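Local coordinates for MPN domain-containing protein (Archaeoglobus fulgidus, PDB 1OI0) that binds a zinc ion in a Jab1/MPN domain and is probably a metallopeptidase, at residues 24-29 and 38-43; 68-73 and 94-99. All blocks are in the same frame, centred on the assembly; numbering follows the deposited sequence.

Interaction 1. Residues 24-29 and 38-43; sequences DEFIAL and DELIFL. With 144 (tris-hydroxymethyl-methyl-ammonium), chain F.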
ATOM      1  N   ASP A  24      -5.234   0.149  14.843  1.00 16.27           N
ATOM      2  CA  ASP A  24      -4.829  -1.137  14.290  1.00 18.16           C
ATOM      3  C   ASP A  24      -4.180  -0.899  12.936  1.00 16.16           C
ATOM      4  O   ASP A  24      -4.309   0.181  12.355  1.00 16.70           O
ATOM      5  CB  ASP A  24      -6.027  -2.070  14.112  1.00 21.32           C
ATOM      6  CG  ASP A  24      -6.630  -2.506  15.430  1.00 25.90           C
ATOM      7  OD1 ASP A  24      -5.875  -2.626  16.417  1.00 30.71           O
ATOM      8  OD2 ASP A  24      -7.855  -2.746  15.471  1.00 33.51           O
ATOM      9  N   GLU A  25      -3.470  -1.903  12.442  1.00 13.73           N
ATOM     10  CA  GLU A  25      -2.826  -1.792  11.147  1.00 14.98           C
ATOM     11  C   GLU A  25      -3.693  -2.379  10.051  1.00 14.75           C
ATOM     12  O   GLU A  25      -3.920  -3.587   9.991  1.00 18.20           O
ATOM     13  CB  GLU A  25      -1.459  -2.477  11.166  1.00 17.26           C
ATOM     14  CG  GLU A  25      -0.455  -1.745  12.033  1.00 18.49           C
ATOM     15  CD  GLU A  25       0.950  -2.292  11.909  1.00 23.33           C
ATOM     16  OE1 GLU A  25       1.230  -3.033  10.943  1.00 21.23           O
ATOM     17  OE2 GLU A  25       1.783  -1.965  12.773  1.00 26.33           O
ATOM     18  N   PHE A  26      -4.208  -1.497   9.204  1.00 15.26           N
ATOM     19  CA  PHE A  26      -5.016  -1.903   8.071  1.00 15.47           C
ATOM     20  C   PHE A  26      -4.051  -2.593   7.117  1.00 14.94           C
ATOM     21  O   PHE A  26      -2.873  -2.240   7.052  1.00 14.77           O
ATOM     22  CB  PHE A  26      -5.605  -0.659   7.394  1.00 17.95           C
ATOM     23  CG  PHE A  26      -6.029  -0.873   5.963  1.00 18.43           C
ATOM     24  CD1 PHE A  26      -7.235  -1.497   5.663  1.00 23.00           C
ATOM     25  CD2 PHE A  26      -5.218  -0.442   4.915  1.00 21.83           C
ATOM     26  CE1 PHE A  26      -7.631  -1.690   4.340  1.00 23.99           C
ATOM     27  CE2 PHE A  26      -5.603  -0.630   3.587  1.00 22.45           C
ATOM     28  CZ  PHE A  26      -6.810  -1.254   3.300  1.00 21.24           C
ATOM     29  N   ILE A  27      -4.534  -3.604   6.411  1.00 13.59           N
ATOM     30  CA  ILE A  27      -3.696  -4.273   5.429  1.00 14.72           C
ATOM     31  C   ILE A  27      -4.592  -4.835   4.340  1.00 14.40           C
ATOM     32  O   ILE A  27      -5.714  -5.267   4.601  1.00 15.63           O
ATOM     33  CB  ILE A  27      -2.841  -5.412   6.054  1.00 14.34           C
ATOM     34  CG1 ILE A  27      -1.845  -5.945   5.013  1.00 16.31           C
ATOM     35  CG2 ILE A  27      -3.739  -6.524   6.557  1.00 16.80           C
ATOM     36  CD1 ILE A  27      -0.763  -6.864   5.590  1.00 16.13           C
ATOM     37  N   ALA A  28      -4.092  -4.800   3.113  1.00 15.85           N
ATOM     38  CA  ALA A  28      -4.825  -5.310   1.967  1.00 17.01           C
ATOM     39  C   ALA A  28      -3.844  -5.569   0.835  1.00 17.79           C
ATOM     40  O   ALA A  28      -2.679  -5.181   0.909  1.00 16.03           O
ATOM     41  CB  ALA A  28      -5.873  -4.298   1.521  1.00 16.64           C
ATOM     42  N   LEU A  29      -4.318  -6.244  -0.204  1.00 20.53           N
ATOM     43  CA  LEU A  29      -3.484  -6.519  -1.361  1.00 21.20           C
ATOM     44  C   LEU A  29      -3.836  -5.494  -2.427  1.00 21.69           C
ATOM     45  O   LEU A  29      -5.006  -5.191  -2.645  1.00 21.98           O
ATOM     46  CB  LEU A  29      -3.748  -7.924  -1.901  1.00 23.49           C
ATOM     47  CG  LEU A  29      -3.547  -9.077  -0.919  1.00 22.53           C
ATOM     48  CD1 LEU A  29      -3.835 -10.400  -1.626  1.00 25.53           C
ATOM     49  CD2 LEU A  29      -2.131  -9.049  -0.371  1.00 22.29           C
ATOM     50  N   ASP A  38      -5.713   0.125  -8.780  1.00 25.34           N
ATOM     51  CA  ASP A  38      -6.980   0.823  -8.596  1.00 26.31           C
ATOM     52  C   ASP A  38      -8.029  -0.024  -7.888  1.00 25.93           C
ATOM     53  O   ASP A  38      -9.199   0.353  -7.826  1.00 27.05           O
ATOM     54  CB  ASP A  38      -7.527   1.287  -9.946  1.00 30.13           C
ATOM     55  CG  ASP A  38      -7.622   0.158 -10.953  1.00 32.36           C
ATOM     56  OD1 ASP A  38      -8.175  -0.905 -10.608  1.00 36.29           O
ATOM     57  OD2 ASP A  38      -7.147   0.336 -12.094  1.00 38.12           O
ATOM     58  N   GLU A  39      -7.602  -1.166  -7.359  1.00 26.77           N
ATOM     59  CA  GLU A  39      -8.501  -2.072  -6.655  1.00 28.58           C
ATOM     60  C   GLU A  39      -7.807  -2.632  -5.420  1.00 28.18           C
ATOM     61  O   GLU A  39      -6.582  -2.645  -5.341  1.00 26.61           O
ATOM     62  CB  GLU A  39      -8.908  -3.226  -7.572  1.00 33.88           C
ATOM     63  CG  GLU A  39      -9.783  -2.822  -8.745  1.00 38.54           C
ATOM     64  CD  GLU A  39     -11.222  -2.581  -8.339  1.00 44.32           C
ATOM     65  OE1 GLU A  39     -11.466  -1.709  -7.479  1.00 46.91           O
ATOM     66  OE2 GLU A  39     -12.112  -3.268  -8.883  1.00 47.86           O
ATOM     67  N   LEU A  40      -8.599  -3.095  -4.459  1.00 27.34           N
ATOM     68  CA  LEU A  40      -8.045  -3.665  -3.242  1.00 28.16           C
ATOM     69  C   LEU A  40      -8.662  -5.011  -2.916  1.00 27.99           C
ATOM     70  O   LEU A  40      -9.867  -5.210  -3.074  1.00 32.08           O
ATOM     71  CB  LEU A  40      -8.279  -2.736  -2.045  1.00 28.01           C
ATOM     72  CG  LEU A  40      -7.531  -1.406  -1.963  1.00 27.71           C
ATOM     73  CD1 LEU A  40      -7.946  -0.679  -0.691  1.00 28.10           C
ATOM     74  CD2 LEU A  40      -6.032  -1.649  -1.972  1.00 27.12           C
ATOM     75  N   ILE A  41      -7.817  -5.934  -2.475  1.00 29.46           N
ATOM     76  CA  ILE A  41      -8.268  -7.249  -2.049  1.00 29.17           C
ATOM     77  C   ILE A  41      -8.196  -7.101  -0.535  1.00 26.16           C
ATOM     78  O   ILE A  41      -7.112  -7.122   0.045  1.00 22.32           O
ATOM     79  CB  ILE A  41      -7.306  -8.368  -2.502  1.00 34.05           C
ATOM     80  CG1 ILE A  41      -7.279  -8.446  -4.031  1.00 36.90           C
ATOM     81  CG2 ILE A  41      -7.747  -9.701  -1.906  1.00 36.75           C
ATOM     82  CD1 ILE A  41      -6.311  -9.473  -4.576  1.00 36.70           C
ATOM     83  N   PHE A  42      -9.344  -6.914   0.102  1.00 22.81           N
ATOM     84  CA  PHE A  42      -9.360  -6.731   1.546  1.00 23.66           C
ATOM     85  C   PHE A  42      -8.979  -7.974   2.337  1.00 22.69           C
ATOM     86  O   PHE A  42      -9.305  -9.098   1.956  1.00 26.22           O
ATOM     87  CB  PHE A  42     -10.723  -6.206   1.987  1.00 25.61           C
ATOM     88  CG  PHE A  42     -11.051  -4.857   1.410  1.00 27.79           C
ATOM     89  CD1 PHE A  42     -11.545  -4.739   0.115  1.00 30.33           C
ATOM     90  CD2 PHE A  42     -10.822  -3.703   2.148  1.00 28.70           C
ATOM     91  CE1 PHE A  42     -11.803  -3.489  -0.438  1.00 31.96           C
ATOM     92  CE2 PHE A  42     -11.075  -2.446   1.606  1.00 29.77           C
ATOM     93  CZ  PHE A  42     -11.566  -2.339   0.309  1.00 33.13           C
ATOM     94  N   LEU A  43      -8.272  -7.750   3.440  1.00 21.35           N
ATOM     95  CA  LEU A  43      -7.818  -8.827   4.310  1.00 20.10           C
ATOM     96  C   LEU A  43      -8.346  -8.627   5.732  1.00 22.80           C
ATOM     97  O   LEU A  43      -8.467  -7.499   6.208  1.00 23.43           O
ATOM     98  CB  LEU A  43      -6.290  -8.873   4.320  1.00 19.19           C
ATOM     99  CG  LEU A  43      -5.640  -9.146   2.963  1.00 17.41           C
ATOM    100  CD1 LEU A  43      -4.127  -9.040   3.086  1.00 18.70           C
ATOM    101  CD2 LEU A  43      -6.054 -10.534   2.471  1.00 18.73           C
TER
HETATM  102  C1  144 F 202       6.536  -2.066  11.025  1.00 16.54           C
HETATM  103  N   144 F 202       5.661  -2.641  12.040  1.00 24.61           N
HETATM  104  C2  144 F 202       4.639  -3.500  11.361  1.00 23.64           C
HETATM  105  O2  144 F 202       3.739  -3.285  10.376  1.00 19.12           O
HETATM  106  C3  144 F 202       5.094  -1.460  12.813  1.00 26.10           C
HETATM  107  O3  144 F 202       4.194  -1.836  13.872  1.00 27.90           O
HETATM  108  C4  144 F 202       6.537  -3.513  12.855  1.00 25.40           C
HETATM  109  O4  144 F 202       7.555  -4.633  12.350  1.00 25.13           O
HETATM  110  O   HOH W   1      -8.525  -5.049   4.472  1.00 25.10           O
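Leu29 fills the hollow between Ile41 and Leu43. Its CB lies 3.6 Å from CB of Ile41, its CD1 touches both CD1 and CG2 of that residue, and its CD2 reaches CD1 of Leu43 at 4.0 Å, the two leucines crossing at about a right angle. Leu43 CG stands anti to its own carbonyl carbon (chi1 -61°), 4.0 Å from Ala28 CA; CD1 lies equally near that atom, while CB sits by CG2 of Ile27. Strands 27-32 and 36-42 form an antiparallel beta hairpin of the Jab1/MPN sheet, and Leu29 with Ile41 is a hydrogen-bonded pair: each N donates to the other's O at 2.9 Å, nearly straight at 173° and 171°. Next along, where Ala28 faces Phe42, the small CB of Ala28 rests 3.4 Å from the carbonyl O of Ile41. Farther on the backbones part, and a water bridges Ile27 O to Leu43 N. On the face of Ala28 and Phe42, the edge of the Phe26 ring meets CD1 of Leu40 (4.2 Å from CZ) and CD2 of Phe42; helix 8-21 packs against Phe26 and Leu40. Before the strand, Glu25 OE2 accepts a 2.7 Å hydrogen bond from O3 of the bound tris-hydroxymethyl-methyl-ammonium.

Interaction 2. Residues 68-73 and 94-99; sequences TVHSHP and HIIVCY. With ZN (zinc ion), chain E; 144 (tris-hydroxymethyl-methyl-ammonium), chain F.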
ATOM      1  N   THR A  68       1.233  -5.387  -1.554  1.00 19.19           N
ATOM      2  CA  THR A  68       0.459  -5.123  -0.352  1.00 17.76           C
ATOM      3  C   THR A  68       0.512  -3.671   0.072  1.00 15.98           C
ATOM      4  O   THR A  68       1.367  -2.905  -0.361  1.00 16.92           O
ATOM      5  CB  THR A  68       0.981  -5.936   0.849  1.00 19.61           C
ATOM      6  OG1 THR A  68       2.268  -5.435   1.236  1.00 19.26           O
ATOM      7  CG2 THR A  68       1.092  -7.410   0.495  1.00 22.23           C
ATOM      8  N   VAL A  69      -0.427  -3.309   0.934  1.00 15.69           N
ATOM      9  CA  VAL A  69      -0.480  -1.978   1.497  1.00 15.81           C
ATOM     10  C   VAL A  69      -0.913  -2.162   2.943  1.00 15.21           C
ATOM     11  O   VAL A  69      -1.826  -2.929   3.225  1.00 15.14           O
ATOM     12  CB  VAL A  69      -1.492  -1.056   0.758  1.00 17.49           C
ATOM     13  CG1 VAL A  69      -2.858  -1.708   0.685  1.00 16.68           C
ATOM     14  CG2 VAL A  69      -1.582   0.285   1.483  1.00 19.34           C
ATOM     15  N   HIS A  70      -0.215  -1.508   3.863  1.00 14.65           N
ATOM     16  CA  HIS A  70      -0.602  -1.587   5.264  1.00 14.05           C
ATOM     17  C   HIS A  70      -0.309  -0.260   5.930  1.00 14.54           C
ATOM     18  O   HIS A  70       0.480   0.540   5.422  1.00 15.63           O
ATOM     19  CB  HIS A  70       0.086  -2.759   6.001  1.00 14.41           C
ATOM     20  CG  HIS A  70       1.528  -2.538   6.339  1.00 16.66           C
ATOM     21  ND1 HIS A  70       2.547  -2.676   5.422  1.00 14.88           N
ATOM     22  CD2 HIS A  70       2.126  -2.272   7.526  1.00 16.75           C
ATOM     23  CE1 HIS A  70       3.708  -2.511   6.028  1.00 15.10           C
ATOM     24  NE2 HIS A  70       3.481  -2.265   7.306  1.00 17.64           N
ATOM     25  N   SER A  71      -0.973  -0.010   7.051  1.00 15.38           N
ATOM     26  CA  SER A  71      -0.789   1.249   7.755  1.00 14.56           C
ATOM     27  C   SER A  71      -0.027   1.128   9.071  1.00 14.44           C
ATOM     28  O   SER A  71       0.036   0.059   9.682  1.00 15.68           O
ATOM     29  CB  SER A  71      -2.151   1.902   8.023  1.00 17.02           C
ATOM     30  OG  SER A  71      -2.922   1.135   8.931  1.00 17.21           O
ATOM     31  N   HIS A  72       0.559   2.251   9.481  1.00 14.42           N
ATOM     32  CA  HIS A  72       1.298   2.362  10.732  1.00 17.12           C
ATOM     33  C   HIS A  72       0.583   3.410  11.575  1.00 18.10           C
ATOM     34  O   HIS A  72       0.349   4.529  11.117  1.00 18.02           O
ATOM     35  CB  HIS A  72       2.729   2.838  10.482  1.00 15.34           C
ATOM     36  CG  HIS A  72       3.637   1.785   9.934  1.00 14.41           C
ATOM     37  ND1 HIS A  72       4.930   2.057   9.543  1.00 16.45           N
ATOM     38  CD2 HIS A  72       3.453   0.459   9.730  1.00 15.71           C
ATOM     39  CE1 HIS A  72       5.503   0.946   9.120  1.00 17.65           C
ATOM     40  NE2 HIS A  72       4.628  -0.037   9.224  1.00 18.49           N
ATOM     41  N   PRO A  73       0.223   3.063  12.818  1.00 18.40           N
ATOM     42  CA  PRO A  73      -0.469   3.995  13.711  1.00 19.36           C
ATOM     43  C   PRO A  73       0.469   5.064  14.262  1.00 20.03           C
ATOM     44  O   PRO A  73       0.030   6.045  14.863  1.00 19.60           O
ATOM     45  CB  PRO A  73      -1.033   3.079  14.791  1.00 17.98           C
ATOM     46  CG  PRO A  73      -0.006   2.004  14.872  1.00 19.20           C
ATOM     47  CD  PRO A  73       0.293   1.720  13.417  1.00 17.46           C
ATOM     48  N   HIS A  94       4.897  -2.479  -2.534  1.00 18.71           N
ATOM     49  CA  HIS A  94       4.329  -2.455  -1.197  1.00 18.44           C
ATOM     50  C   HIS A  94       4.254  -1.050  -0.633  1.00 15.83           C
ATOM     51  O   HIS A  94       5.265  -0.376  -0.459  1.00 19.89           O
ATOM     52  CB  HIS A  94       5.144  -3.368  -0.280  1.00 19.16           C
ATOM     53  CG  HIS A  94       5.210  -4.784  -0.759  1.00 16.19           C
ATOM     54  ND1 HIS A  94       6.180  -5.229  -1.634  1.00 23.33           N
ATOM     55  CD2 HIS A  94       4.388  -5.837  -0.543  1.00 16.87           C
ATOM     56  CE1 HIS A  94       5.950  -6.494  -1.935  1.00 18.26           C
ATOM     57  NE2 HIS A  94       4.869  -6.887  -1.287  1.00 23.08           N
ATOM     58  N   ILE A  95       3.032  -0.612  -0.353  1.00 17.58           N
ATOM     59  CA  ILE A  95       2.804   0.720   0.182  1.00 16.64           C
ATOM     60  C   ILE A  95       2.614   0.720   1.694  1.00 13.43           C
ATOM     61  O   ILE A  95       2.022  -0.194   2.257  1.00 14.76           O
ATOM     62  CB  ILE A  95       1.541   1.351  -0.445  1.00 19.18           C
ATOM     63  CG1 ILE A  95       1.738   1.516  -1.952  1.00 20.74           C
ATOM     64  CG2 ILE A  95       1.222   2.685   0.230  1.00 18.97           C
ATOM     65  CD1 ILE A  95       0.484   1.963  -2.677  1.00 20.23           C
ATOM     66  N   ILE A  96       3.157   1.741   2.338  1.00 15.42           N
ATOM     67  CA  ILE A  96       2.970   1.914   3.774  1.00 15.97           C
ATOM     68  C   ILE A  96       2.384   3.306   3.945  1.00 17.10           C
ATOM     69  O   ILE A  96       2.908   4.278   3.396  1.00 18.05           O
ATOM     70  CB  ILE A  96       4.294   1.869   4.574  1.00 15.39           C
ATOM     71  CG1 ILE A  96       4.918   0.475   4.496  1.00 16.61           C
ATOM     72  CG2 ILE A  96       4.023   2.237   6.041  1.00 16.70           C
ATOM     73  CD1 ILE A  96       6.194   0.343   5.300  1.00 19.01           C
ATOM     74  N   VAL A  97       1.275   3.400   4.672  1.00 17.24           N
ATOM     75  CA  VAL A  97       0.665   4.692   4.945  1.00 17.82           C
ATOM     76  C   VAL A  97       0.838   4.840   6.447  1.00 19.49           C
ATOM     77  O   VAL A  97       0.905   3.844   7.164  1.00 19.06           O
ATOM     78  CB  VAL A  97      -0.837   4.742   4.544  1.00 17.04           C
ATOM     79  CG1 VAL A  97      -0.981   4.461   3.058  1.00 16.07           C
ATOM     80  CG2 VAL A  97      -1.637   3.749   5.349  1.00 19.17           C
ATOM     81  N   CYS A  98       0.915   6.073   6.928  1.00 17.12           N
ATOM     82  CA  CYS A  98       1.147   6.287   8.349  1.00 19.86           C
ATOM     83  C   CYS A  98       0.358   7.461   8.904  1.00 20.78           C
ATOM     84  O   CYS A  98      -0.101   8.328   8.162  1.00 18.52           O
ATOM     85  CB  CYS A  98       2.648   6.521   8.564  1.00 20.43           C
ATOM     86  SG  CYS A  98       3.317   7.757   7.392  1.00 25.41           S
ATOM     87  N   TYR A  99       0.205   7.471  10.223  1.00 20.31           N
ATOM     88  CA  TYR A  99      -0.498   8.543  10.914  1.00 21.88           C
ATOM     89  C   TYR A  99       0.184   9.858  10.521  1.00 20.36           C
ATOM     90  O   TYR A  99       1.405   9.908  10.393  1.00 22.32           O
ATOM     91  CB  TYR A  99      -0.371   8.329  12.422  1.00 18.03           C
ATOM     92  CG  TYR A  99      -1.146   9.322  13.246  1.00 19.59           C
ATOM     93  CD1 TYR A  99      -2.519   9.180  13.429  1.00 19.17           C
ATOM     94  CD2 TYR A  99      -0.512  10.430  13.808  1.00 22.09           C
ATOM     95  CE1 TYR A  99      -3.246  10.112  14.148  1.00 20.30           C
ATOM     96  CE2 TYR A  99      -1.231  11.377  14.531  1.00 20.74           C
ATOM     97  CZ  TYR A  99      -2.597  11.210  14.695  1.00 18.58           C
ATOM     98  OH  TYR A  99      -3.326  12.148  15.384  1.00 22.19           O
TER
HETATM   99 ZN    ZN E 201       4.977  -2.043   8.918  1.00 17.89          ZN
HETATM  100  C1  144 F 202       6.536  -2.066  11.025  1.00 16.54           C
HETATM  101  N   144 F 202       5.661  -2.641  12.040  1.00 24.61           N
HETATM  102  C2  144 F 202       4.639  -3.500  11.361  1.00 23.64           C
HETATM  103  O2  144 F 202       3.739  -3.285  10.376  1.00 19.12           O
HETATM  104  C3  144 F 202       5.094  -1.460  12.813  1.00 26.10           C
HETATM  105  O3  144 F 202       4.194  -1.836  13.872  1.00 27.90           O
HETATM  106  C4  144 F 202       6.537  -3.513  12.855  1.00 25.40           C
HETATM  107  O4  144 F 202       7.555  -4.633  12.350  1.00 25.13           O
HETATM  108  O   HOH W   2       2.712  -3.029   2.711  1.00 16.91           O
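His70 and His72 bind the zinc ion through NE2, at 2.2 Å from His70 and 2.1 Å from His72. O2 of tris-hydroxymethyl-methyl-ammonium is a further ligand of the metal, and Asp83 of helix 81-89 completes the protein's share of the site. Each ring is also held at its other nitrogen. His70 ND1 donates to a water 2.7 Å away in the ring plane; the same water donates to Ile95 O and is hydrogen-bonded to Thr68 OG1, which ties the orientation of the ring to both strands. His72 ND1 is hydrogen-bonded to the carbonyl O of Ser76. Five backbone bonds join the strands, from Ile95 N to Thr68 O at one end to Tyr99 N and His72 O at the other. In between, Ile95 O accepts from His70 N, His70 O from Val97 N, and Val97 O from His72 N. The pairing is parallel, as expected of the beta-alpha-beta unit formed by strand 64-72, helix 81-89 and strand 93-98. His70-Ser71-His72 followed by Asp83 matches the His-X-His...Asp zinc signature (JAMM) of the family, so the site is probably the metallopeptidase active centre. From strand 93-98, Ile96 packs against both rings. Its CG2, anti to the backbone N, lies over one face of the His72 ring in a CH-pi contact, 3.7 Å from the centroid and 14° off the normal, while C3 of the bound ligand covers the opposite face. CG1 of Ile96 touches His70 CE1 at 3.6 Å, the two side chains pointing the same way. Opposite His72, Cys98 is disulfide-bonded to Cys77. On the other side of the sheet Val69 CG2 packs on CB of Ile95, and CB of Ser71 meets CG2 of Val97 tightly, at 3.3 Å; helix 8-21 covers Val69, Ser71 and Val97.

In the fold
Both interactions belong to one sheet, in which strand 27-32 of interaction 1 lies beside strand 64-72 of interaction 2. Probable backbone hydrogen bonds from Ala28 O to Val69 N and from Phe26 O to Ser71 N join them, and Ser71 OG also bonds Phe26 N. Interaction 2 is buried in the interior, parallel, and combines metal coordination with close apolar packing; interaction 1 is partly buried, antiparallel and largely apolar, with Ile41 and Phe42 exposed. Helix 8-21 packs on one face of both, whereas helix 81-89 touches interaction 2. They converge on the bound ligand, 24-29 by a carboxylate and 68-73 through the zinc that its histidines share with Asp83.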